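Local coordinates for protein pectate lyase (Bacillus, PDB 3VMV) that probably cleaves pectate, the polygalacturonate of plant cell walls, as a secreted polysaccharide lyase of family 1 built on a parallel beta-helix, at residues 89-94 against 111-116; 137-142 against 170-175. One frame throughout, in Å; residues are numbered along the deposited sequence.

Contact 1. Residues 89-94 against 111-116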
# COMPACT_ATOMS: atom_id res chain seq x y z
N ASN A 89 -11.17 -9.98 13.51
CA ASN A 89 -12.11 -8.99 14.05
C ASN A 89 -11.69 -7.54 13.91
O ASN A 89 -12.44 -6.64 14.33
CB ASN A 89 -12.44 -9.29 15.53
CG ASN A 89 -13.02 -10.65 15.71
OD1 ASN A 89 -13.92 -11.03 14.96
ND2 ASN A 89 -12.48 -11.41 16.64
N GLY A 90 -10.53 -7.28 13.30
CA GLY A 90 -10.02 -5.92 13.12
C GLY A 90 -10.50 -5.36 11.81
O GLY A 90 -9.78 -5.42 10.84
N GLU A 91 -11.70 -4.81 11.79
CA GLU A 91 -12.34 -4.45 10.54
C GLU A 91 -12.66 -2.96 10.53
O GLU A 91 -13.17 -2.45 11.53
CB GLU A 91 -13.64 -5.24 10.36
CG GLU A 91 -14.35 -4.90 9.07
CD GLU A 91 -15.69 -5.59 8.91
OE1 GLU A 91 -16.04 -6.42 9.77
OE2 GLU A 91 -16.41 -5.28 7.92
N PHE A 92 -12.34 -2.30 9.40
CA PHE A 92 -12.67 -0.88 9.18
C PHE A 92 -13.61 -0.88 7.99
O PHE A 92 -13.18 -1.10 6.86
CB PHE A 92 -11.40 -0.07 8.85
CG PHE A 92 -10.42 0.05 9.99
CD1 PHE A 92 -10.22 1.27 10.63
CD2 PHE A 92 -9.71 -1.06 10.41
CE1 PHE A 92 -9.32 1.38 11.69
CE2 PHE A 92 -8.80 -0.95 11.50
CZ PHE A 92 -8.61 0.27 12.11
N ASP A 93 -14.90 -0.68 8.25
CA ASP A 93 -15.94 -0.76 7.22
C ASP A 93 -16.37 0.67 6.88
O ASP A 93 -17.06 1.34 7.66
CB ASP A 93 -17.11 -1.58 7.76
CG ASP A 93 -18.25 -1.68 6.75
OD1 ASP A 93 -18.12 -1.16 5.61
OD2 ASP A 93 -19.29 -2.28 7.12
N GLY A 94 -15.88 1.14 5.73
CA GLY A 94 -16.30 2.45 5.25
C GLY A 94 -15.50 3.59 5.81
O GLY A 94 -15.91 4.75 5.63
N SER A 111 -8.80 -5.54 8.09
CA SER A 111 -9.48 -5.46 6.81
C SER A 111 -10.06 -4.07 6.71
O SER A 111 -10.72 -3.63 7.65
CB SER A 111 -10.62 -6.46 6.73
OG SER A 111 -10.11 -7.79 6.88
N ILE A 112 -9.79 -3.38 5.61
CA ILE A 112 -10.29 -2.00 5.44
C ILE A 112 -10.95 -1.96 4.10
O ILE A 112 -10.30 -2.26 3.06
CB ILE A 112 -9.13 -0.97 5.48
CG1 ILE A 112 -8.31 -1.15 6.77
CG2 ILE A 112 -9.73 0.47 5.38
CD1 ILE A 112 -7.21 -0.09 6.94
N HIS A 113 -12.22 -1.56 4.05
CA HIS A 113 -12.93 -1.74 2.82
C HIS A 113 -14.11 -0.78 2.63
O HIS A 113 -14.62 -0.19 3.56
CB HIS A 113 -13.41 -3.20 2.72
CG HIS A 113 -14.42 -3.56 3.78
ND1 HIS A 113 -15.78 -3.50 3.55
CD2 HIS A 113 -14.28 -3.99 5.06
CE1 HIS A 113 -16.43 -3.86 4.65
NE2 HIS A 113 -15.54 -4.16 5.58
N HIS A 114 -14.46 -0.62 1.36
CA HIS A 114 -15.58 0.21 0.93
C HIS A 114 -15.41 1.62 1.48
O HIS A 114 -16.39 2.24 1.94
CB HIS A 114 -16.95 -0.38 1.31
CG HIS A 114 -17.23 -1.66 0.60
ND1 HIS A 114 -16.83 -2.89 1.10
CD2 HIS A 114 -17.81 -1.91 -0.60
CE1 HIS A 114 -17.21 -3.84 0.26
NE2 HIS A 114 -17.82 -3.27 -0.77
N VAL A 115 -14.19 2.15 1.36
CA VAL A 115 -13.92 3.50 1.87
C VAL A 115 -14.28 4.52 0.80
O VAL A 115 -13.58 4.65 -0.21
CB VAL A 115 -12.47 3.65 2.32
CG1 VAL A 115 -12.25 5.04 3.03
CG2 VAL A 115 -12.14 2.53 3.34
N ARG A 116 -15.37 5.24 1.00
CA ARG A 116 -15.77 6.34 0.12
C ARG A 116 -15.53 7.72 0.77
O ARG A 116 -15.04 8.65 0.12
CB ARG A 116 -17.25 6.23 -0.26
CG ARG A 116 -17.75 7.48 -0.97
CD ARG A 116 -19.02 7.26 -1.77
NE ARG A 116 -19.54 8.54 -2.25
CZ ARG A 116 -19.06 9.24 -3.29
NH1 ARG A 116 -18.05 8.80 -4.03
NH2 ARG A 116 -19.62 10.40 -3.60
O HOH W 1 -10.47 -8.40 9.56
O HOH W 2 -17.06 5.60 3.40
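Glu91 and His113 meet on the outward face of two parallel strands, 91-93 and 111-113, through a hydrogen bond from His113 NE2 to Glu91 OE2 (2.7 Å). The bond is short and fairly straight; it uses the anti side of the carboxylate and lies close to the imidazole plane. Glu91 reaches it with CG anti to the backbone N (chi1 -180°) and an extended chain. At the other ring nitrogen, His113 ND1 shares a 2.7 Å hydrogen bond with His114 ND1, so both nitrogens are held and the rotation of the ring is fixed. Asp93 CA lies over one face of this ring in a CH-pi contact, 4.1 Å from its centroid.

The backbones are in parallel register, Phe92 beside Ile112. Ser111 N binds Gly90 O, Phe92 N binds Ser111 O, His113 N binds Phe92 O, and Gly94 N binds His113 O at 2.8 Å. Beyond the strands, a water accepts from Arg116 N and donates to Gly94 O (2.6 Å).

On the inward face, Phe92 and Ile112 lie side by side, CB of Phe92 3.9 Å from CG1 of Ile112.

Strand 55-57 pairs with 91-93 on one flank and strand 138-140 with 111-113 on the other, where Tyr140 stacks on His113; Ile97 of strand 97-103 packs against Phe92 and Ile112 from within the beta-helix.

Contact 2. Residues 137-142 against 170-175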
# COMPACT_ATOMS: atom_id res chain seq x y z
N ASN A 137 -2.86 -7.39 5.77
CA ASN A 137 -4.18 -6.79 5.75
C ASN A 137 -4.97 -7.23 4.51
O ASN A 137 -4.43 -7.89 3.61
CB ASN A 137 -4.05 -5.29 5.72
CG ASN A 137 -3.11 -4.76 6.80
OD1 ASN A 137 -2.03 -4.15 6.49
ND2 ASN A 137 -3.49 -4.92 8.03
N GLU A 138 -6.23 -6.80 4.45
CA GLU A 138 -7.05 -7.02 3.27
C GLU A 138 -7.74 -5.72 2.96
O GLU A 138 -8.30 -5.09 3.85
CB GLU A 138 -8.07 -8.15 3.47
CG GLU A 138 -7.33 -9.47 3.71
CD GLU A 138 -8.21 -10.70 3.77
OE1 GLU A 138 -9.36 -10.70 3.27
OE2 GLU A 138 -7.73 -11.73 4.29
N PHE A 139 -7.73 -5.36 1.69
CA PHE A 139 -8.28 -4.09 1.22
C PHE A 139 -9.16 -4.37 0.04
O PHE A 139 -8.73 -5.09 -0.88
CB PHE A 139 -7.16 -3.15 0.77
CG PHE A 139 -6.05 -2.97 1.79
CD1 PHE A 139 -6.30 -2.31 2.99
CD2 PHE A 139 -4.77 -3.41 1.52
CE1 PHE A 139 -5.30 -2.13 3.95
CE2 PHE A 139 -3.74 -3.22 2.46
CZ PHE A 139 -4.00 -2.58 3.68
N TYR A 140 -10.36 -3.79 -0.01
CA TYR A 140 -11.23 -4.10 -1.14
C TYR A 140 -12.36 -3.08 -1.24
O TYR A 140 -12.61 -2.36 -0.26
CB TYR A 140 -11.78 -5.54 -1.05
CG TYR A 140 -12.45 -5.93 0.24
CD1 TYR A 140 -13.85 -5.85 0.38
CD2 TYR A 140 -11.70 -6.40 1.31
CE1 TYR A 140 -14.46 -6.27 1.53
CE2 TYR A 140 -12.33 -6.80 2.50
CZ TYR A 140 -13.71 -6.74 2.58
OH TYR A 140 -14.39 -7.09 3.74
N SER A 141 -13.04 -3.04 -2.37
CA SER A 141 -14.31 -2.30 -2.46
C SER A 141 -15.21 -3.07 -3.42
O SER A 141 -15.62 -4.18 -3.06
CB SER A 141 -14.13 -0.81 -2.81
OG SER A 141 -13.65 -0.59 -4.12
N GLU A 142 -15.50 -2.54 -4.62
CA GLU A 142 -16.18 -3.34 -5.63
C GLU A 142 -15.55 -3.06 -6.98
O GLU A 142 -15.15 -1.92 -7.26
CB GLU A 142 -17.67 -2.97 -5.71
CG GLU A 142 -18.48 -3.10 -4.45
CD GLU A 142 -18.69 -4.53 -3.99
OE1 GLU A 142 -18.56 -5.48 -4.79
OE2 GLU A 142 -19.05 -4.72 -2.79
N ASN A 170 -0.41 -8.59 1.92
CA ASN A 170 -1.79 -8.11 1.96
C ASN A 170 -2.58 -8.66 0.81
O ASN A 170 -2.02 -9.12 -0.19
CB ASN A 170 -1.81 -6.58 1.81
CG ASN A 170 -0.97 -5.86 2.86
OD1 ASN A 170 -1.37 -5.76 4.01
ND2 ASN A 170 0.18 -5.29 2.43
N LYS A 171 -3.90 -8.60 0.92
CA LYS A 171 -4.75 -8.85 -0.26
C LYS A 171 -5.36 -7.52 -0.67
O LYS A 171 -5.83 -6.77 0.18
CB LYS A 171 -5.87 -9.82 0.07
CG LYS A 171 -5.35 -11.22 0.49
CD LYS A 171 -6.55 -12.17 0.67
CE LYS A 171 -6.05 -13.60 0.97
NZ LYS A 171 -7.22 -14.54 1.05
N PHE A 172 -5.28 -7.22 -1.97
CA PHE A 172 -5.94 -6.05 -2.57
C PHE A 172 -6.89 -6.65 -3.62
O PHE A 172 -6.43 -7.30 -4.57
CB PHE A 172 -4.92 -5.21 -3.35
CG PHE A 172 -3.91 -4.48 -2.50
CD1 PHE A 172 -4.10 -3.12 -2.22
CD2 PHE A 172 -2.79 -5.13 -1.98
CE1 PHE A 172 -3.19 -2.40 -1.46
CE2 PHE A 172 -1.86 -4.42 -1.23
CZ PHE A 172 -2.08 -3.04 -0.94
N GLU A 173 -8.20 -6.46 -3.48
CA GLU A 173 -9.12 -7.14 -4.36
C GLU A 173 -10.29 -6.25 -4.67
O GLU A 173 -10.65 -5.37 -3.89
CB GLU A 173 -9.66 -8.40 -3.69
CG GLU A 173 -8.58 -9.38 -3.22
CD GLU A 173 -9.14 -10.76 -2.86
OE1 GLU A 173 -9.03 -11.17 -1.69
OE2 GLU A 173 -9.68 -11.47 -3.76
N ASN A 174 -10.91 -6.53 -5.80
CA ASN A 174 -12.23 -5.98 -6.13
C ASN A 174 -12.26 -4.48 -6.04
O ASN A 174 -12.98 -3.91 -5.19
CB ASN A 174 -13.32 -6.60 -5.24
CG ASN A 174 -13.27 -8.12 -5.24
OD1 ASN A 174 -12.95 -8.74 -6.23
ND2 ASN A 174 -13.63 -8.73 -4.10
N HIS A 175 -11.49 -3.83 -6.90
CA HIS A 175 -11.34 -2.39 -6.78
C HIS A 175 -10.90 -1.81 -8.11
O HIS A 175 -10.24 -2.47 -8.88
CB HIS A 175 -10.28 -2.11 -5.71
CG HIS A 175 -10.25 -0.70 -5.23
ND1 HIS A 175 -9.38 0.25 -5.71
CD2 HIS A 175 -11.00 -0.09 -4.29
CE1 HIS A 175 -9.61 1.40 -5.08
NE2 HIS A 175 -10.61 1.21 -4.24
O HOH W 3 -9.82 -9.67 0.49
O HOH W 4 -7.82 -14.21 3.56
O HOH W 5 -15.45 -6.89 -2.50
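Successive turns of the right-handed parallel beta-helix characteristic of family 1 lyases meet here, strand 138-140 lying beside 171-173 with axes 4.7 Å apart and nearly parallel. Three backbone hydrogen bonds join them: Lys171 N to Asn137 O, Phe139 N to Lys171 O, and Glu173 N to Phe139 O.

At the start of the pair a side chain takes over the pairing. Asn170, its CG beside its own backbone N (chi1 -56°), presents OD1 to Asn137 N at 2.8 Å, the donor tilted from the carbonyl plane. The two asparagine side chains lie side by side in adjacent turns, pointing the same way, with their amide planes only 11° apart. Asn170 ND2 is bound by Ile134 O, which helps to fix the amide.

Phe139 and Phe172 fill the inward face. CD2 of Phe139 sits over one face of the Phe172 ring, toward its rim, 3.5 Å from CE1 of Phe172; the ring planes are inclined at 48°.

Outside, the aliphatic parts of Glu138 and Lys171 run alongside each other, their CD atoms 3.8 Å apart. Their charged ends are too far apart for a salt bridge, with OE2 of Glu138 4.3 Å from NZ of Lys171, and a water links these two atoms. Val322 N also binds Glu138 OE2. A second water donates to Glu138 OE1 and Glu173 OE1, joining two carboxylates; Asn202 holds Glu173 OE2.

At Asn174, where the chain turns a corner, the backbone O accepts from Ser141 N (3.0 Å), the donor above the carbonyl plane.

Strand 111-113 flanks 138-140 and strand 200-202 flanks 171-173, where Phe201 continues the row of inward phenylalanines, while Val156 of strand 156-158 packs on both rings.

How the contacts relate
From the N terminus, the chain lays down strand 91-93, passes through strands 97-103 and 105-108, and returns at 111-113 to close contact 1. A further circuit, including strands 123-126 and 132-135, brings it to 138-140; the next passes through 156-158 and returns at 171-173, closing contact 2. The two loops therefore follow in series, neither enclosing nor crossing the other. Strands 111-113 and 138-140 are neighbours, so the contacts unite four strands that lie side by side along one face of the beta-helix. Between them, Ile112 N probably bonds Glu138 O, and His114 NE2 probably bonds Glu142 OE2 at 2.8 Å, tying together the segments that follow the two strands.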